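Local coordinates for kelch-like protein 7 (Homo sapiens, PDB 3II7) that serves as the substrate-specific adapter of a BTB-CUL3-RBX1 E3 ubiquitin ligase that marks proteins for degradation, this chain being its kelch-repeat domain, at residues Thr132-Arg140 and Ser170-Trp181; Ile152-Gly160 and Met187-Leu196. All coordinates share one frame; numbering follows the deposited sequence.

Interaction 1: Thr132-Arg140 and Ser170-Trp181; sequences TKPSMLTQR and SCEVYDPATETW. With EDO (1,2-ethanediol), chain T; EDO (1,2-ethanediol), chain S.
Glu172 reaches up from its strand to the turn at Met136-Arg140, and its carboxylate grips two successive amides. Glu172 OE1 accepts from Leu137 N at 2.8 Å in a nearly straight bond (168°). Glu172 OE2 accepts from Thr138 N at 3.1 Å, and each oxygen uses its syn lone pair. The anti lone pair of Glu172 OE2 receives Arg140 NH2 at 2.8 Å, completing a salt bridge in which guanidinium and carboxylate stand 80° apart, almost perpendicular. With CG set between the backbone N and the carbonyl carbon (chi1 51°) and the chain extended beyond, Glu172 stands up far enough to meet these donors. Arg140 NH1 also donates to Ser170 O, and a water joins Thr138 OG1 to Glu172 OE2.

Trp181 fills the middle. Trp181 NE1 donates to Pro134 O at 2.8 Å, in the indole plane but from above the carbonyl plane. Met136 lies over one face, its CA 3.8 Å from the centroid of the five-membered ring of Trp181 and its CG near CZ2; Tyr174 CB covers the opposite face. Leu137 runs alongside Trp181, pointing the opposite way, with its CG against Trp181 CB. Farther out, the bent chain of Lys133 brings NZ to Glu179 OE2 at 2.8 Å, a salt bridge in which the ammonium approaches that oxygen from above the carboxylate plane.

The contact thus fastens the chain leaving outer strand 129-133 (repeat Kelch 3) to strands 171-175 and 180-184 (repeat Kelch 4), in adjacent propeller blades, with Phe120 of strand 120-124 edge-to-face with both Tyr174 and Trp181.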
loop_
_atom_site.group_PDB
_atom_site.type_symbol
_atom_site.label_atom_id
_atom_site.label_comp_id
_atom_site.label_asym_id
_atom_site.label_seq_id
_atom_site.Cartn_x
_atom_site.Cartn_y
_atom_site.Cartn_z
ATOM N N THR A 132 -13.827 11.708 -11.028
ATOM C CA THR A 132 -12.849 12.569 -10.388
ATOM C C THR A 132 -13.440 13.133 -9.107
ATOM O O THR A 132 -14.582 13.587 -9.093
ATOM C CB THR A 132 -12.405 13.697 -11.323
ATOM O OG1 THR A 132 -11.907 13.115 -12.533
ATOM C CG2 THR A 132 -11.303 14.539 -10.689
ATOM N N LYS A 133 -12.668 13.071 -8.032
ATOM C CA LYS A 133 -13.091 13.547 -6.722
ATOM C C LYS A 133 -12.199 14.691 -6.281
ATOM O O LYS A 133 -11.157 14.951 -6.915
ATOM C CB LYS A 133 -13.045 12.422 -5.670
ATOM C CG LYS A 133 -13.805 11.159 -6.023
ATOM C CD LYS A 133 -15.210 11.363 -6.543
ATOM C CE LYS A 133 -16.163 11.847 -5.519
ATOM N NZ LYS A 133 -17.628 11.498 -5.923
ATOM N N PRO A 134 -12.590 15.392 -5.183
ATOM C CA PRO A 134 -11.757 16.495 -4.721
ATOM C C PRO A 134 -10.306 16.096 -4.498
ATOM O O PRO A 134 -10.003 15.039 -3.942
ATOM C CB PRO A 134 -12.440 16.920 -3.415
ATOM C CG PRO A 134 -13.851 16.703 -3.708
ATOM C CD PRO A 134 -13.862 15.367 -4.437
ATOM N N SER A 135 -9.420 16.958 -4.939
ATOM C CA SER A 135 -7.994 16.698 -4.884
ATOM C C SER A 135 -7.449 16.769 -3.462
ATOM O O SER A 135 -7.956 17.536 -2.620
ATOM C CB SER A 135 -7.258 17.731 -5.718
ATOM O OG SER A 135 -7.490 17.496 -7.102
ATOM N N MET A 136 -6.376 16.024 -3.209
ATOM C CA MET A 136 -5.648 16.156 -1.944
ATOM C C MET A 136 -5.146 17.568 -1.740
ATOM O O MET A 136 -4.934 18.333 -2.697
ATOM C CB MET A 136 -4.443 15.198 -1.874
ATOM C CG MET A 136 -4.803 13.754 -1.911
ATOM S SD MET A 136 -3.405 12.630 -1.813
ATOM C CE MET A 136 -2.488 13.023 -3.344
ATOM N N LEU A 137 -4.934 17.892 -0.476
ATOM C CA LEU A 137 -4.385 19.206 -0.073
ATOM C C LEU A 137 -2.901 19.366 -0.480
ATOM O O LEU A 137 -2.456 20.481 -0.791
ATOM C CB LEU A 137 -4.543 19.397 1.440
ATOM C CG LEU A 137 -6.019 19.454 1.934
ATOM C CD1 LEU A 137 -6.105 19.366 3.433
ATOM C CD2 LEU A 137 -6.681 20.744 1.471
ATOM N N THR A 138 -2.146 18.252 -0.468
ATOM C CA THR A 138 -0.724 18.231 -0.857
ATOM C C THR A 138 -0.506 17.129 -1.870
ATOM O O THR A 138 -0.929 15.982 -1.663
ATOM C CB THR A 138 0.176 17.958 0.353
ATOM O OG1 THR A 138 -0.053 18.962 1.381
ATOM C CG2 THR A 138 1.658 17.915 -0.058
ATOM N N GLN A 139 0.136 17.486 -2.971
ATOM C CA GLN A 139 0.495 16.539 -3.990
ATOM C C GLN A 139 1.510 15.556 -3.409
ATOM O O GLN A 139 2.335 15.925 -2.558
ATOM C CB GLN A 139 1.091 17.269 -5.199
ATOM C CG GLN A 139 2.450 17.902 -4.944
ATOM C CD GLN A 139 2.738 19.089 -5.844
ATOM O OE1 GLN A 139 2.265 20.176 -5.599
ATOM N NE2 GLN A 139 3.533 18.875 -6.888
ATOM N N ARG A 140 1.450 14.314 -3.862
ATOM C CA ARG A 140 2.356 13.281 -3.331
ATOM C C ARG A 140 2.475 12.036 -4.218
ATOM O O ARG A 140 1.544 11.699 -4.900
ATOM C CB ARG A 140 1.958 12.869 -1.907
ATOM C CG ARG A 140 0.594 12.477 -1.697
ATOM C CD ARG A 140 0.286 12.346 -0.185
ATOM N NE ARG A 140 -0.225 13.557 0.510
ATOM C CZ ARG A 140 0.100 13.931 1.750
ATOM N NH1 ARG A 140 1.034 13.295 2.440
ATOM N NH2 ARG A 140 -0.452 15.012 2.293
ATOM N N SER A 170 3.409 14.954 6.257
ATOM C CA SER A 170 2.026 15.347 6.372
ATOM C C SER A 170 1.035 14.207 6.158
ATOM O O SER A 170 1.306 13.222 5.426
ATOM C CB SER A 170 1.733 16.482 5.432
ATOM O OG SER A 170 1.787 16.062 4.121
ATOM N N CYS A 171 -0.098 14.350 6.838
ATOM C CA CYS A 171 -1.181 13.375 6.833
ATOM C C CYS A 171 -2.477 14.121 6.600
ATOM O O CYS A 171 -2.675 15.193 7.156
ATOM C CB CYS A 171 -1.207 12.658 8.195
ATOM S SG CYS A 171 -2.585 11.504 8.463
ATOM N N GLU A 172 -3.349 13.563 5.756
ATOM C CA GLU A 172 -4.666 14.142 5.564
ATOM C C GLU A 172 -5.692 13.043 5.403
ATOM O O GLU A 172 -5.333 11.887 5.102
ATOM C CB GLU A 172 -4.672 15.119 4.388
ATOM C CG GLU A 172 -4.101 14.593 3.095
ATOM C CD GLU A 172 -4.091 15.646 1.998
ATOM O OE1 GLU A 172 -5.188 16.086 1.609
ATOM O OE2 GLU A 172 -2.980 16.037 1.549
ATOM N N VAL A 173 -6.957 13.398 5.641
ATOM C CA VAL A 173 -8.057 12.396 5.620
ATOM C C VAL A 173 -9.218 12.894 4.773
ATOM O O VAL A 173 -9.571 14.077 4.806
ATOM C CB VAL A 173 -8.510 12.019 7.017
ATOM C CG1 VAL A 173 -9.082 13.228 7.801
ATOM C CG2 VAL A 173 -9.528 10.864 6.986
ATOM N N TYR A 174 -9.768 11.998 3.949
ATOM C CA TYR A 174 -10.884 12.285 3.100
ATOM C C TYR A 174 -12.109 11.545 3.638
ATOM O O TYR A 174 -12.038 10.355 3.923
ATOM C CB TYR A 174 -10.619 11.769 1.707
ATOM C CG TYR A 174 -11.760 11.914 0.720
ATOM C CD1 TYR A 174 -12.021 13.151 0.108
ATOM C CD2 TYR A 174 -12.584 10.836 0.392
ATOM C CE1 TYR A 174 -13.020 13.300 -0.827
ATOM C CE2 TYR A 174 -13.607 10.985 -0.558
ATOM C CZ TYR A 174 -13.826 12.228 -1.144
ATOM O OH TYR A 174 -14.826 12.417 -2.099
ATOM N N ASP A 175 -13.222 12.254 3.785
ATOM C CA ASP A 175 -14.454 11.658 4.211
ATOM C C ASP A 175 -15.385 11.585 3.004
ATOM O O ASP A 175 -15.827 12.616 2.500
ATOM C CB ASP A 175 -15.107 12.491 5.307
ATOM C CG ASP A 175 -16.365 11.845 5.859
ATOM O OD1 ASP A 175 -16.885 10.878 5.273
ATOM O OD2 ASP A 175 -16.833 12.306 6.910
ATOM N N PRO A 176 -15.683 10.372 2.519
ATOM C CA PRO A 176 -16.565 10.292 1.346
ATOM C C PRO A 176 -17.950 10.933 1.554
ATOM O O PRO A 176 -18.594 11.322 0.586
ATOM C CB PRO A 176 -16.688 8.788 1.113
ATOM C CG PRO A 176 -15.440 8.231 1.655
ATOM C CD PRO A 176 -15.148 9.044 2.884
ATOM N N ALA A 177 -18.395 11.017 2.796
ATOM C CA ALA A 177 -19.699 11.603 3.108
ATOM C C ALA A 177 -19.715 13.099 2.840
ATOM O O ALA A 177 -20.707 13.624 2.374
ATOM C CB ALA A 177 -20.080 11.333 4.541
ATOM N N THR A 178 -18.590 13.759 3.134
ATOM C CA THR A 178 -18.477 15.236 3.015
ATOM C C THR A 178 -17.718 15.661 1.761
ATOM O O THR A 178 -17.703 16.835 1.419
ATOM C CB THR A 178 -17.739 15.847 4.210
ATOM O OG1 THR A 178 -16.387 15.409 4.203
ATOM C CG2 THR A 178 -18.425 15.512 5.566
ATOM N N GLU A 179 -17.048 14.692 1.120
ATOM C CA GLU A 179 -16.124 14.937 -0.002
ATOM C C GLU A 179 -15.125 16.035 0.319
ATOM O O GLU A 179 -14.776 16.879 -0.531
ATOM C CB GLU A 179 -16.894 15.186 -1.312
ATOM C CG GLU A 179 -17.716 13.957 -1.731
ATOM C CD GLU A 179 -18.089 13.911 -3.215
ATOM O OE1 GLU A 179 -17.911 14.920 -3.930
ATOM O OE2 GLU A 179 -18.586 12.838 -3.646
ATOM N N THR A 180 -14.618 15.991 1.549
ATOM C CA THR A 180 -13.644 16.956 2.009
ATOM C C THR A 180 -12.360 16.282 2.518
ATOM O O THR A 180 -12.432 15.269 3.231
ATOM C CB THR A 180 -14.212 17.758 3.171
ATOM O OG1 THR A 180 -15.515 18.302 2.818
ATOM C CG2 THR A 180 -13.241 18.887 3.572
ATOM N N TRP A 181 -11.214 16.878 2.167
ATOM C CA TRP A 181 -9.911 16.557 2.768
ATOM C C TRP A 181 -9.643 17.456 3.967
ATOM O O TRP A 181 -9.864 18.700 3.903
ATOM C CB TRP A 181 -8.777 16.702 1.731
ATOM C CG TRP A 181 -8.766 15.630 0.652
ATOM C CD1 TRP A 181 -9.283 15.726 -0.604
ATOM C CD2 TRP A 181 -8.155 14.341 0.726
ATOM N NE1 TRP A 181 -9.038 14.588 -1.312
ATOM C CE2 TRP A 181 -8.382 13.698 -0.514
ATOM C CE3 TRP A 181 -7.460 13.629 1.748
ATOM C CZ2 TRP A 181 -7.930 12.391 -0.782
ATOM C CZ3 TRP A 181 -7.016 12.334 1.482
ATOM C CH2 TRP A 181 -7.248 11.733 0.212
HETATM C C1 EDO T . -5.198 22.038 -5.463
HETATM O O1 EDO T . -5.948 22.074 -6.685
HETATM C C2 EDO T . -5.617 20.834 -4.615
HETATM O O2 EDO T . -5.027 20.916 -3.308
HETATM C C1 EDO S . -18.896 7.551 5.416
HETATM O O1 EDO S . -20.166 7.548 6.072
HETATM C C2 EDO S . -17.821 7.969 6.408
HETATM O O2 EDO S . -18.155 9.234 6.955
HETATM O O HOH W 1 -1.632 17.758 3.129
HETATM O O HOH W 2 2.063 18.792 3.332
#

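Interaction 2: Ile152-Gly160 and Met187-Leu196; sequences IYVCGGSLG and MIEARKNHGL
Gly157 N donates to Arg191 O at 2.8 Å, in the carbonyl plane and with an N-H...O angle of 152°, the stronger of the two hydrogen bonds between these segments. Beside it, His194 NE2 makes a weak bond to Cys155 O at 3.0 Å; the oxygen lies at the imidazole edge, in the ring plane, while Arg191 CB rests over one ring face. Gly156 CA comes within 3.2 Å of Arg191 O, and a side chain there would clash with that oxygen and with His194 CE1. Gly156-Gly157, following strand 151-155, is the double glycine of the kelch motif, here abutting the loop into strand 195-199 of the next blade.

Around this seam the packing is sulfur-rich. Cys155 SG, placed between the backbone N and the carbonyl carbon (chi1 64°), lies 3.7 Å from Met187 SD and 3.4 Å from Leu196 CD1, and meets the imidazole at its edge. The bent end of Met187 lays CE against Gly156 CA at 3.6 Å. Cutting Met187 back to an alanine is likely to leave a gap beside Cys155 SG and take the methyl cover from Gly156. At the outer end Lys192 CB packs on Gly157 CA, and a water bound to Ser158 OG also takes a weak bond from Lys192 NZ.

Arg191 turns its guanidinium away to a salt bridge with Glu219, leaving this joint to one firm backbone bond, a weak imidazole bond and sulfur and aliphatic packing, with no salt bridge between the two segments.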
loop_
_atom_site.group_PDB
_atom_site.type_symbol
_atom_site.label_atom_id
_atom_site.label_comp_id
_atom_site.label_asym_id
_atom_site.label_seq_id
_atom_site.Cartn_x
_atom_site.Cartn_y
_atom_site.Cartn_z
ATOM N N ILE A 152 -10.666 7.797 4.512
ATOM C CA ILE A 152 -9.512 7.452 3.712
ATOM C C ILE A 152 -8.361 8.346 4.120
ATOM O O ILE A 152 -8.417 9.562 3.946
ATOM C CB ILE A 152 -9.826 7.629 2.240
ATOM C CG1 ILE A 152 -10.978 6.672 1.862
ATOM C CG2 ILE A 152 -8.560 7.386 1.341
ATOM C CD1 ILE A 152 -11.357 6.696 0.466
ATOM N N TYR A 153 -7.313 7.726 4.641
ATOM C CA TYR A 153 -6.154 8.436 5.185
ATOM C C TYR A 153 -4.984 8.314 4.237
ATOM O O TYR A 153 -4.679 7.221 3.727
ATOM C CB TYR A 153 -5.735 7.864 6.518
ATOM C CG TYR A 153 -6.732 8.051 7.613
ATOM C CD1 TYR A 153 -6.609 9.081 8.542
ATOM C CD2 TYR A 153 -7.830 7.221 7.713
ATOM C CE1 TYR A 153 -7.555 9.264 9.534
ATOM C CE2 TYR A 153 -8.785 7.396 8.723
ATOM C CZ TYR A 153 -8.632 8.432 9.635
ATOM O OH TYR A 153 -9.555 8.619 10.636
ATOM N N VAL A 154 -4.314 9.431 4.014
ATOM C CA VAL A 154 -3.070 9.468 3.278
ATOM C C VAL A 154 -1.968 10.039 4.185
ATOM O O VAL A 154 -2.227 10.960 4.926
ATOM C CB VAL A 154 -3.215 10.381 2.066
ATOM C CG1 VAL A 154 -1.887 10.632 1.449
ATOM C CG2 VAL A 154 -4.171 9.777 1.043
ATOM N N CYS A 155 -0.752 9.503 4.101
ATOM C CA CYS A 155 0.381 10.108 4.743
ATOM C C CYS A 155 1.682 9.836 4.039
ATOM O O CYS A 155 1.913 8.763 3.402
ATOM C CB CYS A 155 0.518 9.754 6.192
ATOM S SG CYS A 155 0.824 8.058 6.464
ATOM N N GLY A 156 2.535 10.802 4.188
ATOM C CA GLY A 156 3.882 10.780 3.652
ATOM C C GLY A 156 3.915 10.820 2.136
ATOM O O GLY A 156 3.069 11.450 1.495
ATOM N N GLY A 157 4.912 10.171 1.579
ATOM C CA GLY A 157 5.215 10.295 0.160
ATOM C C GLY A 157 6.218 11.404 -0.084
ATOM O O GLY A 157 6.804 11.974 0.846
ATOM N N SER A 158 6.437 11.718 -1.359
ATOM C CA SER A 158 7.352 12.784 -1.718
ATOM C C SER A 158 6.772 13.693 -2.773
ATOM O O SER A 158 5.786 13.353 -3.434
ATOM C CB SER A 158 8.667 12.209 -2.206
ATOM O OG SER A 158 8.480 11.448 -3.377
ATOM N N LEU A 159 7.412 14.854 -2.939
ATOM C CA LEU A 159 7.169 15.719 -4.099
ATOM C C LEU A 159 8.531 16.255 -4.568
ATOM O O LEU A 159 9.484 16.279 -3.783
ATOM C CB LEU A 159 6.206 16.842 -3.754
ATOM C CG LEU A 159 6.390 17.636 -2.451
ATOM C CD1 LEU A 159 7.615 18.529 -2.462
ATOM C CD2 LEU A 159 5.113 18.491 -2.238
ATOM N N GLY A 160 8.618 16.642 -5.839
ATOM C CA GLY A 160 9.857 17.136 -6.427
ATOM C C GLY A 160 10.828 16.007 -6.728
ATOM O O GLY A 160 10.489 14.820 -6.583
ATOM N N MET A 187 3.069 13.105 10.770
ATOM C CA MET A 187 3.878 12.010 11.323
ATOM C C MET A 187 5.102 12.590 12.021
ATOM O O MET A 187 5.537 13.736 11.716
ATOM C CB MET A 187 4.330 11.030 10.219
ATOM C CG MET A 187 3.219 10.213 9.641
ATOM S SD MET A 187 3.819 9.015 8.454
ATOM C CE MET A 187 4.521 10.090 7.167
ATOM N N ILE A 188 5.644 11.821 12.961
ATOM C CA ILE A 188 6.906 12.186 13.615
ATOM C C ILE A 188 8.062 12.163 12.601
ATOM O O ILE A 188 8.922 13.052 12.596
ATOM C CB ILE A 188 7.189 11.259 14.784
ATOM C CG1 ILE A 188 6.073 11.452 15.828
ATOM C CG2 ILE A 188 8.589 11.506 15.354
ATOM C CD1 ILE A 188 6.047 10.358 16.900
ATOM N N GLU A 189 8.042 11.147 11.718
ATOM C CA GLU A 189 9.062 10.964 10.701
ATOM C C GLU A 189 8.484 11.296 9.334
ATOM O O GLU A 189 7.359 10.893 9.027
ATOM C CB GLU A 189 9.512 9.510 10.683
ATOM C CG GLU A 189 10.348 9.097 11.841
ATOM C CD GLU A 189 11.832 9.535 11.756
ATOM O OE1 GLU A 189 12.240 10.142 10.764
ATOM O OE2 GLU A 189 12.568 9.240 12.703
ATOM N N ALA A 190 9.261 11.989 8.486
ATOM C CA ALA A 190 8.924 12.033 7.068
ATOM C C ALA A 190 9.156 10.612 6.519
ATOM O O ALA A 190 10.129 9.963 6.896
ATOM C CB ALA A 190 9.788 13.052 6.336
ATOM N N ARG A 191 8.261 10.118 5.662
ATOM C CA ARG A 191 8.350 8.734 5.137
ATOM C C ARG A 191 7.770 8.669 3.759
ATOM O O ARG A 191 6.720 9.270 3.502
ATOM C CB ARG A 191 7.532 7.707 5.973
ATOM C CG ARG A 191 7.780 7.691 7.436
ATOM C CD ARG A 191 6.858 6.714 8.132
ATOM N NE ARG A 191 7.053 6.838 9.572
ATOM C CZ ARG A 191 7.931 6.139 10.284
ATOM N NH1 ARG A 191 8.689 5.195 9.740
ATOM N NH2 ARG A 191 8.052 6.379 11.568
ATOM N N LYS A 192 8.440 7.913 2.895
ATOM C CA LYS A 192 7.850 7.393 1.665
ATOM C C LYS A 192 8.197 5.912 1.590
ATOM O O LYS A 192 9.119 5.439 2.218
ATOM C CB LYS A 192 8.348 8.110 0.423
ATOM C CG LYS A 192 9.849 7.903 0.072
ATOM C CD LYS A 192 10.194 8.635 -1.211
ATOM C CE LYS A 192 11.614 8.409 -1.643
ATOM N NZ LYS A 192 11.850 8.847 -3.075
ATOM N N ASN A 193 7.444 5.180 0.776
ATOM C CA ASN A 193 7.610 3.738 0.628
ATOM C C ASN A 193 7.478 2.948 1.926
ATOM O O ASN A 193 7.980 1.817 2.033
ATOM C CB ASN A 193 8.964 3.392 -0.059
ATOM C CG ASN A 193 9.105 4.002 -1.434
ATOM O OD1 ASN A 193 10.067 4.727 -1.703
ATOM N ND2 ASN A 193 8.134 3.735 -2.307
ATOM N N HIS A 194 6.740 3.522 2.874
ATOM C CA HIS A 194 6.435 2.939 4.154
ATOM C C HIS A 194 5.192 2.064 4.042
ATOM O O HIS A 194 4.371 2.226 3.141
ATOM C CB HIS A 194 6.171 4.037 5.213
ATOM C CG HIS A 194 5.157 5.070 4.804
ATOM N ND1 HIS A 194 5.370 5.929 3.763
ATOM C CD2 HIS A 194 3.966 5.435 5.352
ATOM C CE1 HIS A 194 4.339 6.741 3.635
ATOM N NE2 HIS A 194 3.479 6.483 4.597
ATOM N N GLY A 195 5.045 1.162 4.980
ATOM C CA GLY A 195 3.807 0.438 5.155
ATOM C C GLY A 195 2.820 1.332 5.864
ATOM O O GLY A 195 3.209 2.223 6.629
ATOM N N LEU A 196 1.538 1.067 5.641
ATOM C CA LEU A 196 0.468 1.888 6.246
ATOM C C LEU A 196 -0.714 0.979 6.400
ATOM O O LEU A 196 -1.331 0.545 5.391
ATOM C CB LEU A 196 0.117 3.125 5.399
ATOM C CG LEU A 196 -0.681 4.187 6.177
ATOM C CD1 LEU A 196 0.221 4.828 7.307
ATOM C CD2 LEU A 196 -1.287 5.250 5.243
HETATM O O HOH W 3 9.012 9.161 -4.786
#

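In the fold
Both interactions stitch neighbouring blades of the kelch propeller, and they share the four-stranded sheet of strands 144-148, 151-155, 171-175 and 180-184. Interaction 1, its centre about 17 Å from the chain centre, is partly buried and ties that sheet back to the blade that ends in strand 129-133 through carboxylates, cations and an indole. Interaction 2, its centre at about 11 Å, is buried and carries it forward to strand 195-199 of the next sheet through glycine backbone and sulfur packing. Probable backbone bonds, Tyr174 N to Ile152 O and Val154 N to Glu172 O, join them directly, and Arg140 NH1 hydrogen-bonds Gly156 O, so one arginine reaches across both.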